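Local coordinates for alpha-l-arabinofuranosidase domain protein (Thermotoga maritima, PDB 4ATW) that hydrolyses terminal non-reducing alpha-L-arabinofuranoside residues, probably releasing arabinose from plant-derived saccharides at high temperature, at residues 217-222 with 265-270; 343-348 with 452-457; 369-374 with 387-392. All coordinates share one frame; numbering follows the deposited sequence.

Contact 1: 217-222 with 265-270; sequences WNLRVL and DMVDTA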
ATOM      1  N   TRP A 217      -6.097  19.645  11.353  1.00 30.00           N
ATOM      2  CA  TRP A 217      -5.892  18.359  12.024  1.00 36.09           C
ATOM      3  C   TRP A 217      -4.387  18.005  11.973  1.00 31.00           C
ATOM      4  O   TRP A 217      -3.705  17.992  13.009  1.00 26.83           O
ATOM      5  CB  TRP A 217      -6.756  17.254  11.372  1.00 25.55           C
ATOM      6  CG  TRP A 217      -6.490  15.873  11.923  1.00 37.32           C
ATOM      7  CD1 TRP A 217      -5.471  15.041  11.572  1.00 38.00           C
ATOM      8  CD2 TRP A 217      -7.270  15.151  12.893  1.00 35.90           C
ATOM      9  NE1 TRP A 217      -5.569  13.845  12.251  1.00 38.11           N
ATOM     10  CE2 TRP A 217      -6.666  13.891  13.067  1.00 35.57           C
ATOM     11  CE3 TRP A 217      -8.421  15.448  13.634  1.00 38.00           C
ATOM     12  CZ2 TRP A 217      -7.177  12.930  13.950  1.00 37.35           C
ATOM     13  CZ3 TRP A 217      -8.930  14.478  14.524  1.00 19.51           C
ATOM     14  CH2 TRP A 217      -8.309  13.250  14.668  1.00 30.29           C
ATOM     15  N   ASN A 218      -3.884  17.749  10.762  1.00 20.32           N
ATOM     16  CA  ASN A 218      -2.481  17.421  10.550  1.00 25.77           C
ATOM     17  C   ASN A 218      -1.569  18.344  11.351  1.00 20.05           C
ATOM     18  O   ASN A 218      -0.733  17.908  12.145  1.00 28.44           O
ATOM     19  CB  ASN A 218      -2.117  17.563   9.088  1.00 23.13           C
ATOM     20  CG  ASN A 218      -2.890  16.651   8.220  1.00 26.65           C
ATOM     21  OD1 ASN A 218      -3.392  15.613   8.658  1.00 19.82           O
ATOM     22  ND2 ASN A 218      -2.984  17.019   6.948  1.00 36.11           N
ATOM     23  N   LEU A 219      -1.726  19.632  11.117  1.00 23.76           N
ATOM     24  CA  LEU A 219      -0.937  20.650  11.801  1.00 28.74           C
ATOM     25  C   LEU A 219      -0.956  20.515  13.346  1.00 23.35           C
ATOM     26  O   LEU A 219       0.045  20.731  14.035  1.00 11.33           O
ATOM     27  CB  LEU A 219      -1.446  22.021  11.361  1.00 20.42           C
ATOM     28  CG  LEU A 219      -0.490  22.930  10.582  1.00 20.34           C
ATOM     29  CD1 LEU A 219       0.658  22.212   9.963  1.00 15.35           C
ATOM     30  CD2 LEU A 219      -1.295  23.587   9.532  1.00 25.97           C
ATOM     31  N   ARG A 220      -2.098  20.121  13.886  1.00 28.06           N
ATOM     32  CA  ARG A 220      -2.191  19.970  15.310  1.00 22.73           C
ATOM     33  C   ARG A 220      -1.573  18.678  15.740  1.00 17.03           C
ATOM     34  O   ARG A 220      -1.153  18.543  16.853  1.00 30.26           O
ATOM     35  CB  ARG A 220      -3.613  20.024  15.750  1.00 23.64           C
ATOM     36  CG  ARG A 220      -3.675  20.323  17.197  1.00 45.23           C
ATOM     37  CD  ARG A 220      -4.498  21.518  17.396  1.00 58.88           C
ATOM     38  NE  ARG A 220      -3.833  22.730  16.955  1.00 63.35           N
ATOM     39  CZ  ARG A 220      -4.485  23.856  16.655  1.00 72.06           C
ATOM     40  NH1 ARG A 220      -5.823  23.908  16.730  1.00 75.96           N
ATOM     41  NH2 ARG A 220      -3.807  24.956  16.345  1.00 72.04           N
ATOM     42  N   VAL A 221      -1.510  17.712  14.854  1.00 19.60           N
ATOM     43  CA  VAL A 221      -0.891  16.452  15.206  1.00 23.28           C
ATOM     44  C   VAL A 221       0.588  16.660  15.123  1.00 19.82           C
ATOM     45  O   VAL A 221       1.317  16.300  16.027  1.00 28.68           O
ATOM     46  CB  VAL A 221      -1.270  15.296  14.230  1.00 21.78           C
ATOM     47  CG1 VAL A 221      -0.452  14.050  14.521  1.00  7.54           C
ATOM     48  CG2 VAL A 221      -2.741  14.975  14.359  1.00 15.14           C
ATOM     49  N   LEU A 222       1.048  17.235  14.037  1.00 24.55           N
ATOM     50  CA  LEU A 222       2.475  17.434  13.902  1.00 30.61           C
ATOM     51  C   LEU A 222       2.993  18.332  15.003  1.00 34.11           C
ATOM     52  O   LEU A 222       4.092  18.122  15.531  1.00 44.64           O
ATOM     53  CB  LEU A 222       2.797  18.044  12.549  1.00 11.91           C
ATOM     54  CG  LEU A 222       2.503  17.064  11.420  1.00 17.80           C
ATOM     55  CD1 LEU A 222       2.069  17.792  10.182  1.00 11.01           C
ATOM     56  CD2 LEU A 222       3.763  16.264  11.173  1.00 20.98           C
ATOM     57  N   ASP A 265       6.903  20.586   6.861  1.00 33.45           N
ATOM     58  CA  ASP A 265       8.006  21.532   6.855  1.00 31.93           C
ATOM     59  C   ASP A 265       7.699  22.705   7.760  1.00 37.44           C
ATOM     60  O   ASP A 265       8.601  23.316   8.326  1.00 48.35           O
ATOM     61  CB  ASP A 265       8.280  22.044   5.446  1.00 20.52           C
ATOM     62  CG  ASP A 265       9.038  21.052   4.602  1.00 31.02           C
ATOM     63  OD1 ASP A 265       9.398  19.956   5.088  1.00 21.25           O
ATOM     64  OD2 ASP A 265       9.271  21.381   3.429  1.00 32.72           O
ATOM     65  N   MET A 266       6.420  23.008   7.924  1.00 35.06           N
ATOM     66  CA  MET A 266       5.996  24.154   8.739  1.00 32.62           C
ATOM     67  C   MET A 266       5.932  23.947  10.259  1.00 30.78           C
ATOM     68  O   MET A 266       5.590  24.861  10.994  1.00 28.50           O
ATOM     69  CB  MET A 266       4.639  24.666   8.237  1.00 28.96           C
ATOM     70  CG  MET A 266       4.578  24.943   6.764  1.00 18.45           C
ATOM     71  SD  MET A 266       2.986  25.622   6.367  1.00 37.50           S
ATOM     72  CE  MET A 266       2.931  25.439   4.521  1.00 43.56           C
ATOM     73  N   VAL A 267       6.251  22.754  10.732  1.00 29.01           N
ATOM     74  CA  VAL A 267       6.251  22.505  12.171  1.00 33.31           C
ATOM     75  C   VAL A 267       7.684  22.199  12.583  1.00 34.89           C
ATOM     76  O   VAL A 267       8.152  21.066  12.427  1.00 30.34           O
ATOM     77  CB  VAL A 267       5.363  21.307  12.546  1.00 31.36           C
ATOM     78  CG1 VAL A 267       5.280  21.179  14.064  1.00 35.10           C
ATOM     79  CG2 VAL A 267       3.974  21.474  11.942  1.00 20.96           C
ATOM     80  N   ASP A 268       8.371  23.203  13.118  1.00 41.82           N
ATOM     81  CA  ASP A 268       9.761  23.031  13.495  1.00 43.26           C
ATOM     82  C   ASP A 268      10.161  21.688  14.046  1.00 40.46           C
ATOM     83  O   ASP A 268      11.029  21.049  13.469  1.00 39.20           O
ATOM     84  CB  ASP A 268      10.184  24.143  14.427  1.00 53.73           C
ATOM     85  CG  ASP A 268      10.343  25.453  13.694  1.00 58.61           C
ATOM     86  OD1 ASP A 268      10.476  25.406  12.449  1.00 56.40           O
ATOM     87  OD2 ASP A 268      10.337  26.518  14.350  1.00 69.71           O
ATOM     88  N   THR A 269       9.550  21.222  15.130  1.00 40.21           N
ATOM     89  CA  THR A 269       9.960  19.903  15.638  1.00 45.29           C
ATOM     90  C   THR A 269       9.808  18.785  14.608  1.00 40.83           C
ATOM     91  O   THR A 269      10.726  18.012  14.404  1.00 49.14           O
ATOM     92  CB  THR A 269       9.201  19.481  16.911  1.00 45.33           C
ATOM     93  OG1 THR A 269       7.823  19.215  16.607  1.00 37.99           O
ATOM     94  CG2 THR A 269       9.294  20.576  17.945  1.00 59.25           C
ATOM     95  N   ALA A 270       8.664  18.706  13.945  1.00 39.54           N
ATOM     96  CA  ALA A 270       8.432  17.668  12.947  1.00 40.98           C
ATOM     97  C   ALA A 270       9.416  17.736  11.797  1.00 41.87           C
ATOM     98  O   ALA A 270       9.793  16.703  11.241  1.00 42.66           O
ATOM     99  CB  ALA A 270       7.030  17.772  12.388  1.00 51.81           C
TER

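Contact 2: 343-348 with 452-457; sequences LTPVYK and NVVDIT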
ATOM      1  N   LEU A 343      -6.802 -12.827 -10.187  1.00 40.32           N
ATOM      2  CA  LEU A 343      -5.992 -11.645  -9.963  1.00 29.99           C
ATOM      3  C   LEU A 343      -6.551 -10.473 -10.763  1.00 38.54           C
ATOM      4  O   LEU A 343      -6.692 -10.562 -11.980  1.00 46.70           O
ATOM      5  CB  LEU A 343      -4.550 -11.945 -10.369  1.00 30.48           C
ATOM      6  CG  LEU A 343      -4.124 -13.352  -9.913  1.00 36.35           C
ATOM      7  CD1 LEU A 343      -2.648 -13.566 -10.077  1.00 47.40           C
ATOM      8  CD2 LEU A 343      -4.452 -13.517  -8.467  1.00 48.73           C
ATOM      9  N   THR A 344      -6.903  -9.384 -10.073  1.00 44.27           N
ATOM     10  CA  THR A 344      -7.438  -8.183 -10.717  1.00 37.88           C
ATOM     11  C   THR A 344      -6.301  -7.332 -11.214  1.00 34.04           C
ATOM     12  O   THR A 344      -5.172  -7.438 -10.725  1.00 34.11           O
ATOM     13  CB  THR A 344      -8.226  -7.330  -9.762  1.00 45.57           C
ATOM     14  OG1 THR A 344      -7.428  -7.066  -8.607  1.00 51.94           O
ATOM     15  CG2 THR A 344      -9.523  -8.022  -9.390  1.00 55.76           C
ATOM     16  N   PRO A 345      -6.583  -6.474 -12.208  1.00 37.91           N
ATOM     17  CA  PRO A 345      -5.579  -5.579 -12.803  1.00 37.89           C
ATOM     18  C   PRO A 345      -4.716  -4.847 -11.768  1.00 40.77           C
ATOM     19  O   PRO A 345      -3.548  -4.553 -12.005  1.00 35.98           O
ATOM     20  CB  PRO A 345      -6.431  -4.635 -13.647  1.00 46.54           C
ATOM     21  CG  PRO A 345      -7.540  -5.566 -14.124  1.00 43.98           C
ATOM     22  CD  PRO A 345      -7.894  -6.325 -12.876  1.00 29.57           C
ATOM     23  N   VAL A 346      -5.300  -4.572 -10.603  1.00 49.04           N
ATOM     24  CA  VAL A 346      -4.580  -3.901  -9.529  1.00 43.40           C
ATOM     25  C   VAL A 346      -3.476  -4.832  -9.046  1.00 34.93           C
ATOM     26  O   VAL A 346      -2.341  -4.409  -8.825  1.00 39.14           O
ATOM     27  CB  VAL A 346      -5.518  -3.575  -8.368  1.00 44.06           C
ATOM     28  CG1 VAL A 346      -4.758  -2.820  -7.303  1.00 49.87           C
ATOM     29  CG2 VAL A 346      -6.698  -2.745  -8.869  1.00 44.92           C
ATOM     30  N   TYR A 347      -3.809  -6.113  -8.891  1.00 32.68           N
ATOM     31  CA  TYR A 347      -2.802  -7.080  -8.458  1.00 30.35           C
ATOM     32  C   TYR A 347      -1.687  -7.121  -9.492  1.00 29.79           C
ATOM     33  O   TYR A 347      -0.513  -7.074  -9.150  1.00 25.94           O
ATOM     34  CB  TYR A 347      -3.413  -8.475  -8.264  1.00 24.23           C
ATOM     35  CG  TYR A 347      -2.377  -9.575  -8.063  1.00 38.84           C
ATOM     36  CD1 TYR A 347      -1.643 -10.076  -9.147  1.00 52.01           C
ATOM     37  CD2 TYR A 347      -2.072 -10.061  -6.802  1.00 31.08           C
ATOM     38  CE1 TYR A 347      -0.635 -11.012  -8.967  1.00 39.90           C
ATOM     39  CE2 TYR A 347      -1.066 -10.997  -6.620  1.00 32.47           C
ATOM     40  CZ  TYR A 347      -0.356 -11.455  -7.707  1.00 35.14           C
ATOM     41  OH  TYR A 347       0.671 -12.336  -7.549  1.00 51.27           O
ATOM     42  N   LYS A 348      -2.068  -7.189 -10.762  1.00 39.04           N
ATOM     43  CA  LYS A 348      -1.101  -7.247 -11.837  1.00 37.24           C
ATOM     44  C   LYS A 348      -0.104  -6.104 -11.769  1.00 41.19           C
ATOM     45  O   LYS A 348       1.112  -6.334 -11.866  1.00 39.02           O
ATOM     46  CB  LYS A 348      -1.820  -7.253 -13.182  1.00 42.37           C
ATOM     47  CG  LYS A 348      -2.560  -8.558 -13.449  1.00 51.75           C
ATOM     48  CD  LYS A 348      -1.615  -9.781 -13.403  1.00 54.40           C
ATOM     49  CE  LYS A 348      -2.336 -11.132 -13.603  1.00 46.06           C
ATOM     50  NZ  LYS A 348      -1.386 -12.279 -13.502  1.00 36.81           N
ATOM     51  N   ASN A 452      -6.538 -14.607 -17.441  1.00 72.65           N
ATOM     52  CA  ASN A 452      -5.481 -13.940 -18.203  1.00 65.90           C
ATOM     53  C   ASN A 452      -5.818 -12.837 -19.194  1.00 60.26           C
ATOM     54  O   ASN A 452      -4.949 -12.428 -19.966  1.00 54.46           O
ATOM     55  CB  ASN A 452      -4.652 -15.001 -18.904  1.00 53.39           C
ATOM     56  CG  ASN A 452      -3.900 -15.841 -17.923  1.00 56.59           C
ATOM     57  OD1 ASN A 452      -3.039 -15.342 -17.204  1.00 67.38           O
ATOM     58  ND2 ASN A 452      -4.239 -17.117 -17.850  1.00 69.81           N
ATOM     59  N   VAL A 453      -7.055 -12.344 -19.169  1.00 57.22           N
ATOM     60  CA  VAL A 453      -7.465 -11.258 -20.070  1.00 59.53           C
ATOM     61  C   VAL A 453      -6.478 -10.081 -19.968  1.00 59.43           C
ATOM     62  O   VAL A 453      -5.962  -9.591 -20.977  1.00 49.88           O
ATOM     63  CB  VAL A 453      -8.891 -10.756 -19.727  1.00 56.72           C
ATOM     64  CG1 VAL A 453      -9.231  -9.546 -20.578  1.00 53.47           C
ATOM     65  CG2 VAL A 453      -9.905 -11.867 -19.955  1.00 64.66           C
ATOM     66  N   VAL A 454      -6.236  -9.639 -18.732  1.00 55.06           N
ATOM     67  CA  VAL A 454      -5.298  -8.557 -18.428  1.00 56.12           C
ATOM     68  C   VAL A 454      -4.063  -9.232 -17.815  1.00 54.23           C
ATOM     69  O   VAL A 454      -4.164  -9.860 -16.756  1.00 44.32           O
ATOM     70  CB  VAL A 454      -5.918  -7.556 -17.406  1.00 61.81           C
ATOM     71  CG1 VAL A 454      -4.919  -6.462 -17.070  1.00 42.51           C
ATOM     72  CG2 VAL A 454      -7.204  -6.950 -17.977  1.00 67.06           C
ATOM     73  N   ASP A 455      -2.902  -9.124 -18.464  1.00 58.08           N
ATOM     74  CA  ASP A 455      -1.715  -9.792 -17.937  1.00 61.53           C
ATOM     75  C   ASP A 455      -0.396  -9.178 -18.413  1.00 61.75           C
ATOM     76  O   ASP A 455      -0.389  -8.246 -19.226  1.00 61.13           O
ATOM     77  CB  ASP A 455      -1.790 -11.276 -18.320  1.00 75.38           C
ATOM     78  CG  ASP A 455      -1.135 -12.179 -17.304  1.00 86.80           C
ATOM     79  OD1 ASP A 455      -0.293 -11.691 -16.525  1.00 98.85           O
ATOM     80  OD2 ASP A 455      -1.455 -13.385 -17.287  1.00 94.92           O
ATOM     81  N   ILE A 456       0.712  -9.707 -17.891  1.00 58.58           N
ATOM     82  CA  ILE A 456       2.053  -9.244 -18.237  1.00 57.61           C
ATOM     83  C   ILE A 456       2.644 -10.135 -19.304  1.00 66.16           C
ATOM     84  O   ILE A 456       2.519 -11.359 -19.233  1.00 66.23           O
ATOM     85  CB  ILE A 456       3.000  -9.312 -17.038  1.00 49.86           C
ATOM     86  CG1 ILE A 456       2.449  -8.442 -15.908  1.00 52.56           C
ATOM     87  CG2 ILE A 456       4.404  -8.852 -17.443  1.00 41.61           C
ATOM     88  CD1 ILE A 456       3.273  -8.493 -14.639  1.00 53.75           C
ATOM     89  N   THR A 457       3.318  -9.527 -20.276  1.00 70.55           N
ATOM     90  CA  THR A 457       3.932 -10.278 -21.388  1.00 57.93           C
ATOM     91  C   THR A 457       5.310  -9.757 -21.791  1.00 57.94           C
ATOM     92  O   THR A 457       5.493  -8.559 -22.051  1.00 53.23           O
ATOM     93  CB  THR A 457       3.043 -10.202 -22.612  1.00 53.69           C
ATOM     94  OG1 THR A 457       2.876  -8.817 -22.962  1.00 42.44           O
ATOM     95  CG2 THR A 457       1.651 -10.828 -22.305  1.00 49.20           C
TER

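Contact 3: 369-374 with 387-392; sequences ETYNIE and ENAPFL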
ATOM      1  N   GLU A 369       2.760  15.284 -23.362  1.00 56.16           N
ATOM      2  CA  GLU A 369       1.840  16.269 -23.887  1.00 68.02           C
ATOM      3  C   GLU A 369       1.178  15.978 -22.542  1.00 67.12           C
ATOM      4  O   GLU A 369       1.317  14.865 -22.002  1.00 71.20           O
ATOM      5  CB  GLU A 369       0.961  15.627 -24.961  1.00 84.64           C
ATOM      6  CG  GLU A 369       0.551  16.601 -26.070  1.00 90.17           C
ATOM      7  CD  GLU A 369       1.763  17.184 -26.808  1.00 96.12           C
ATOM      8  OE1 GLU A 369       2.437  16.437 -27.551  1.00 93.72           O
ATOM      9  OE2 GLU A 369       2.054  18.388 -26.637  1.00101.47           O
ATOM     10  N   THR A 370       0.472  16.968 -22.003  1.00 62.41           N
ATOM     11  CA  THR A 370      -0.229  16.851 -20.709  1.00 61.80           C
ATOM     12  C   THR A 370      -1.633  17.287 -21.128  1.00 57.85           C
ATOM     13  O   THR A 370      -1.912  17.507 -22.299  1.00 67.50           O
ATOM     14  CB  THR A 370       0.416  18.081 -19.968  1.00 58.30           C
ATOM     15  OG1 THR A 370      -0.155  19.296 -20.474  1.00 66.66           O
ATOM     16  CG2 THR A 370       1.936  18.116 -20.138  1.00 56.30           C
ATOM     17  N   TYR A 371      -2.512  17.402 -20.138  1.00 58.46           N
ATOM     18  CA  TYR A 371      -3.904  17.814 -20.321  1.00 48.43           C
ATOM     19  C   TYR A 371      -4.438  18.302 -18.992  1.00 43.62           C
ATOM     20  O   TYR A 371      -3.787  18.206 -17.947  1.00 37.05           O
ATOM     21  CB  TYR A 371      -4.788  16.645 -20.809  1.00 41.94           C
ATOM     22  CG  TYR A 371      -4.802  15.401 -19.927  1.00 44.44           C
ATOM     23  CD1 TYR A 371      -3.651  14.619 -19.766  1.00 45.25           C
ATOM     24  CD2 TYR A 371      -5.958  15.009 -19.249  1.00 44.70           C
ATOM     25  CE1 TYR A 371      -3.638  13.482 -18.956  1.00 39.53           C
ATOM     26  CE2 TYR A 371      -5.955  13.850 -18.418  1.00 48.48           C
ATOM     27  CZ  TYR A 371      -4.776  13.101 -18.290  1.00 39.87           C
ATOM     28  OH  TYR A 371      -4.698  11.967 -17.520  1.00 42.18           O
ATOM     29  N   ASN A 372      -5.636  18.842 -19.039  1.00 36.25           N
ATOM     30  CA  ASN A 372      -6.281  19.301 -17.830  1.00 45.57           C
ATOM     31  C   ASN A 372      -7.563  18.476 -17.697  1.00 42.44           C
ATOM     32  O   ASN A 372      -8.122  17.997 -18.685  1.00 41.30           O
ATOM     33  CB  ASN A 372      -6.607  20.788 -17.932  1.00 50.84           C
ATOM     34  CG  ASN A 372      -5.376  21.647 -18.014  1.00 57.36           C
ATOM     35  OD1 ASN A 372      -4.583  21.714 -17.085  1.00 63.14           O
ATOM     36  ND2 ASN A 372      -5.209  22.312 -19.134  1.00 78.68           N
ATOM     37  N   ILE A 373      -8.034  18.284 -16.481  1.00 45.25           N
ATOM     38  CA  ILE A 373      -9.241  17.519 -16.344  1.00 47.30           C
ATOM     39  C   ILE A 373     -10.070  17.959 -15.140  1.00 59.62           C
ATOM     40  O   ILE A 373      -9.601  18.706 -14.256  1.00 46.83           O
ATOM     41  CB  ILE A 373      -8.913  16.039 -16.263  1.00 33.36           C
ATOM     42  CG1 ILE A 373     -10.196  15.225 -16.351  1.00 44.27           C
ATOM     43  CG2 ILE A 373      -8.165  15.746 -14.991  1.00 21.32           C
ATOM     44  CD1 ILE A 373      -9.927  13.716 -16.453  1.00 60.13           C
ATOM     45  N   GLU A 374     -11.323  17.517 -15.146  1.00 62.61           N
ATOM     46  CA  GLU A 374     -12.263  17.825 -14.092  1.00 59.78           C
ATOM     47  C   GLU A 374     -13.137  16.598 -14.028  1.00 58.57           C
ATOM     48  O   GLU A 374     -13.619  16.118 -15.059  1.00 57.16           O
ATOM     49  CB  GLU A 374     -13.090  19.030 -14.484  1.00 60.97           C
ATOM     50  CG  GLU A 374     -13.542  19.865 -13.328  1.00 78.46           C
ATOM     51  CD  GLU A 374     -13.182  21.332 -13.528  1.00 86.72           C
ATOM     52  OE1 GLU A 374     -11.984  21.653 -13.483  1.00 99.70           O
ATOM     53  OE2 GLU A 374     -14.082  22.170 -13.744  1.00 92.30           O
ATOM     54  N   GLU A 387      -4.368  19.546 -13.064  1.00 50.23           N
ATOM     55  CA  GLU A 387      -3.811  20.433 -14.066  1.00 57.95           C
ATOM     56  C   GLU A 387      -2.504  19.945 -14.654  1.00 53.04           C
ATOM     57  O   GLU A 387      -1.548  19.700 -13.937  1.00 47.58           O
ATOM     58  CB  GLU A 387      -3.590  21.820 -13.496  1.00 60.24           C
ATOM     59  CG  GLU A 387      -4.670  22.812 -13.853  1.00 73.58           C
ATOM     60  CD  GLU A 387      -4.245  24.228 -13.519  1.00 89.57           C
ATOM     61  OE1 GLU A 387      -3.947  24.489 -12.326  1.00 86.62           O
ATOM     62  OE2 GLU A 387      -4.199  25.076 -14.446  1.00102.04           O
ATOM     63  N   ASN A 388      -2.480  19.798 -15.972  1.00 45.17           N
ATOM     64  CA  ASN A 388      -1.302  19.373 -16.674  1.00 37.50           C
ATOM     65  C   ASN A 388      -0.861  17.996 -16.324  1.00 38.78           C
ATOM     66  O   ASN A 388       0.297  17.772 -15.990  1.00 46.15           O
ATOM     67  CB  ASN A 388      -0.201  20.375 -16.422  1.00 36.32           C
ATOM     68  CG  ASN A 388      -0.507  21.704 -17.056  1.00 33.93           C
ATOM     69  OD1 ASN A 388       0.214  22.666 -16.856  1.00 52.36           O
ATOM     70  ND2 ASN A 388      -1.581  21.761 -17.847  1.00 40.98           N
ATOM     71  N   ALA A 389      -1.803  17.071 -16.426  1.00 35.05           N
ATOM     72  CA  ALA A 389      -1.536  15.681 -16.138  1.00 42.86           C
ATOM     73  C   ALA A 389      -0.825  15.094 -17.361  1.00 43.83           C
ATOM     74  O   ALA A 389      -1.330  15.208 -18.477  1.00 47.68           O
ATOM     75  CB  ALA A 389      -2.848  14.966 -15.897  1.00 25.95           C
ATOM     76  N   PRO A 390       0.355  14.468 -17.177  1.00 39.24           N
ATOM     77  CA  PRO A 390       1.034  13.903 -18.351  1.00 40.73           C
ATOM     78  C   PRO A 390       0.331  12.688 -18.977  1.00 33.84           C
ATOM     79  O   PRO A 390      -0.339  11.915 -18.301  1.00 40.80           O
ATOM     80  CB  PRO A 390       2.442  13.567 -17.818  1.00 40.72           C
ATOM     81  CG  PRO A 390       2.183  13.218 -16.409  1.00 45.62           C
ATOM     82  CD  PRO A 390       1.188  14.316 -15.973  1.00 39.09           C
ATOM     83  N   PHE A 391       0.476  12.546 -20.287  1.00 39.09           N
ATOM     84  CA  PHE A 391      -0.098  11.420 -21.006  1.00 44.49           C
ATOM     85  C   PHE A 391       0.906  10.288 -20.907  1.00 53.04           C
ATOM     86  O   PHE A 391       0.564   9.111 -21.084  1.00 61.67           O
ATOM     87  CB  PHE A 391      -0.296  11.770 -22.471  1.00 58.15           C
ATOM     88  CG  PHE A 391      -1.622  12.386 -22.774  1.00 65.35           C
ATOM     89  CD1 PHE A 391      -2.753  11.581 -22.856  1.00 54.54           C
ATOM     90  CD2 PHE A 391      -1.749  13.773 -22.961  1.00 62.23           C
ATOM     91  CE1 PHE A 391      -3.996  12.134 -23.118  1.00 54.82           C
ATOM     92  CE2 PHE A 391      -2.998  14.345 -23.224  1.00 57.87           C
ATOM     93  CZ  PHE A 391      -4.127  13.519 -23.303  1.00 59.87           C
ATOM     94  N   LEU A 392       2.154  10.667 -20.629  1.00 43.94           N
ATOM     95  CA  LEU A 392       3.255   9.731 -20.500  1.00 36.91           C
ATOM     96  C   LEU A 392       4.141  10.143 -19.341  1.00 41.78           C
ATOM     97  O   LEU A 392       4.488  11.317 -19.202  1.00 39.53           O
ATOM     98  CB  LEU A 392       4.086   9.742 -21.770  1.00 34.10           C
ATOM     99  CG  LEU A 392       5.301   8.817 -21.773  1.00 36.22           C
ATOM    100  CD1 LEU A 392       4.863   7.388 -21.931  1.00 44.93           C
ATOM    101  CD2 LEU A 392       6.205   9.169 -22.914  1.00 47.72           C
TER

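Contact 1: 217-222 with 265-270
The backbone carbonyl oxygen N218 O is gripped twice, by the amide L222 N at 2.7 Å and, weakly, by V221 N, both within one helix. The first of these bonds belongs to the helical turn that carries L222, which points toward 265-270. Across the gap no hydrogen bond forms, and aliphatic side chains do the joining. V267, at the N-cap position of the following short helix, points toward L222 and divides its work between two methyls. Its CG2, anti to the carbonyl carbon, lies 3.7 Å from L222 CB and also meets L219 CD1 at 3.9 Å, where the two side chains cross obliquely. Its CG1, anti to the backbone N, rests against L222 O at 3.6 Å. One turn further on, A270 CB meets the tip of the leucine, L222 CD2, at 3.8 Å, so L222 is touched at its root by V267 and at its end by A270. I264 of helix 250-265 packs on both L222 and A270, and I232 of strand 231-238 also touches L222. Leucine, valine and alanine side chains thus join helix 215-225, between two barrel strands, to the turn and short helix 268-272 that lead to strand 276-284, in a fold consistent with a (beta/alpha)8 barrel.

Contact 2: 343-348 with 452-457
Helix 345-355 meets the edge of the C-terminal beta-sandwich here, the domain that accompanies the catalytic barrel in arabinofuranosidases of this family. Among the polar interactions, the stronger partner of K348 NZ is E351, on the same helix; D455 OD1 adds a longer, weak salt bridge to K348 NZ across the contact at 3.3 Å. The lysine leaves the helix with CG anti to its carbonyl carbon, bends at chi2 (-58°) and then runs extended, crossing the aspartate obliquely. D455 starts out away from the helix, yet its carboxylate comes back to it, and OD1 also accepts I456 N at 2.6 Å from above the carboxylate plane. One oxygen thus serves an ammonium group and a backbone amide, which is likely to steady the carboxylate as an anion. An alanine here would remove that carboxylate, and would probably cost K348 its link across to the strand and I456 N this acceptor. The apolar interaction across the contact is that of P345, in the first turn of the helix, which presents CG to both methyls of V454, 4.0 Å from CG1 and 4.1 Å from CG2, the two side chains crossing at about a right angle. I456 packs on L352 of the helix, and its terminal methyl CD1 rests on a backbone carbonyl, 4.1 Å from K348 O.

Contact 3: 369-374 with 387-392
The Y371 ring carries the methyl of A389 over one face, a CH-pi contact with A389 CB 3.8 Å from the ring centroid and displaced toward the rim, while P390 O lies at the ring edge. F391 approaches obliquely: the two ring centroids are 4.6 Å apart and the planes are turned by 38°. From the side of F391 the same pair looks different, because Y371 CD1 sits over one face of the phenylalanine, 3.5 Å from F391 CE2, and the carbonyl oxygens E369 O and T370 O lie at its edge. The tyrosine reaches this place with CG in the crowded position between its backbone N and carbonyl carbon, which folds the ring across toward A389. R413 adds a cation-pi contact to F391; the Y244 ring meets that of Y371, and its side chain also touches F391.

Beside the rings, the backbones bond. F391 N gives E369 O a bond of 3.0 Å that is fairly straight (158°) and lies in the carbonyl plane. A389 N reaches Y371 O at 2.7 Å, also in plane, whereas the return bond from Y371 N to A389 O is weak, and the place of that oxygen is less certain. The chain turns a corner at E387 and N388, the latter with a left-handed backbone (phi 64°). There a side chain takes over as acceptor: N388 N donates to N372 OD1 at 3.1 Å from well above the amide plane. N372 lies on the face of T370, E387 and P390; the N388 side chain runs alongside it in the same direction. What results is an antiparallel beta hairpin between strands 360-376 and 383-398, interrupted by that corner, with Y371, I373 and F391 touching Y244 of helix 243-247.

In the fold
Contact 1 closes along the chain before the other two open, and contact 3 is nested within the loop that contact 2 closes. Contact 1 lies at the periphery of the barrel, between helix 215-225 and the turn with short helix 268-272. Its centre lies about 40 Å from that of contact 2, on the opposite side of the chain's centre, and about 31 Å from that of contact 3. Contacts 2 and 3, with centres about 25 Å apart, both reach the mixed sheet of the beta-sandwich, which also includes strands 4-8 and 11-15. Contact 2 joins helix 345-355 to that sheet, contact 3 stays within its hairpin, and the C306-C476 disulfide separately joins helix 299-313 to strand 475-481.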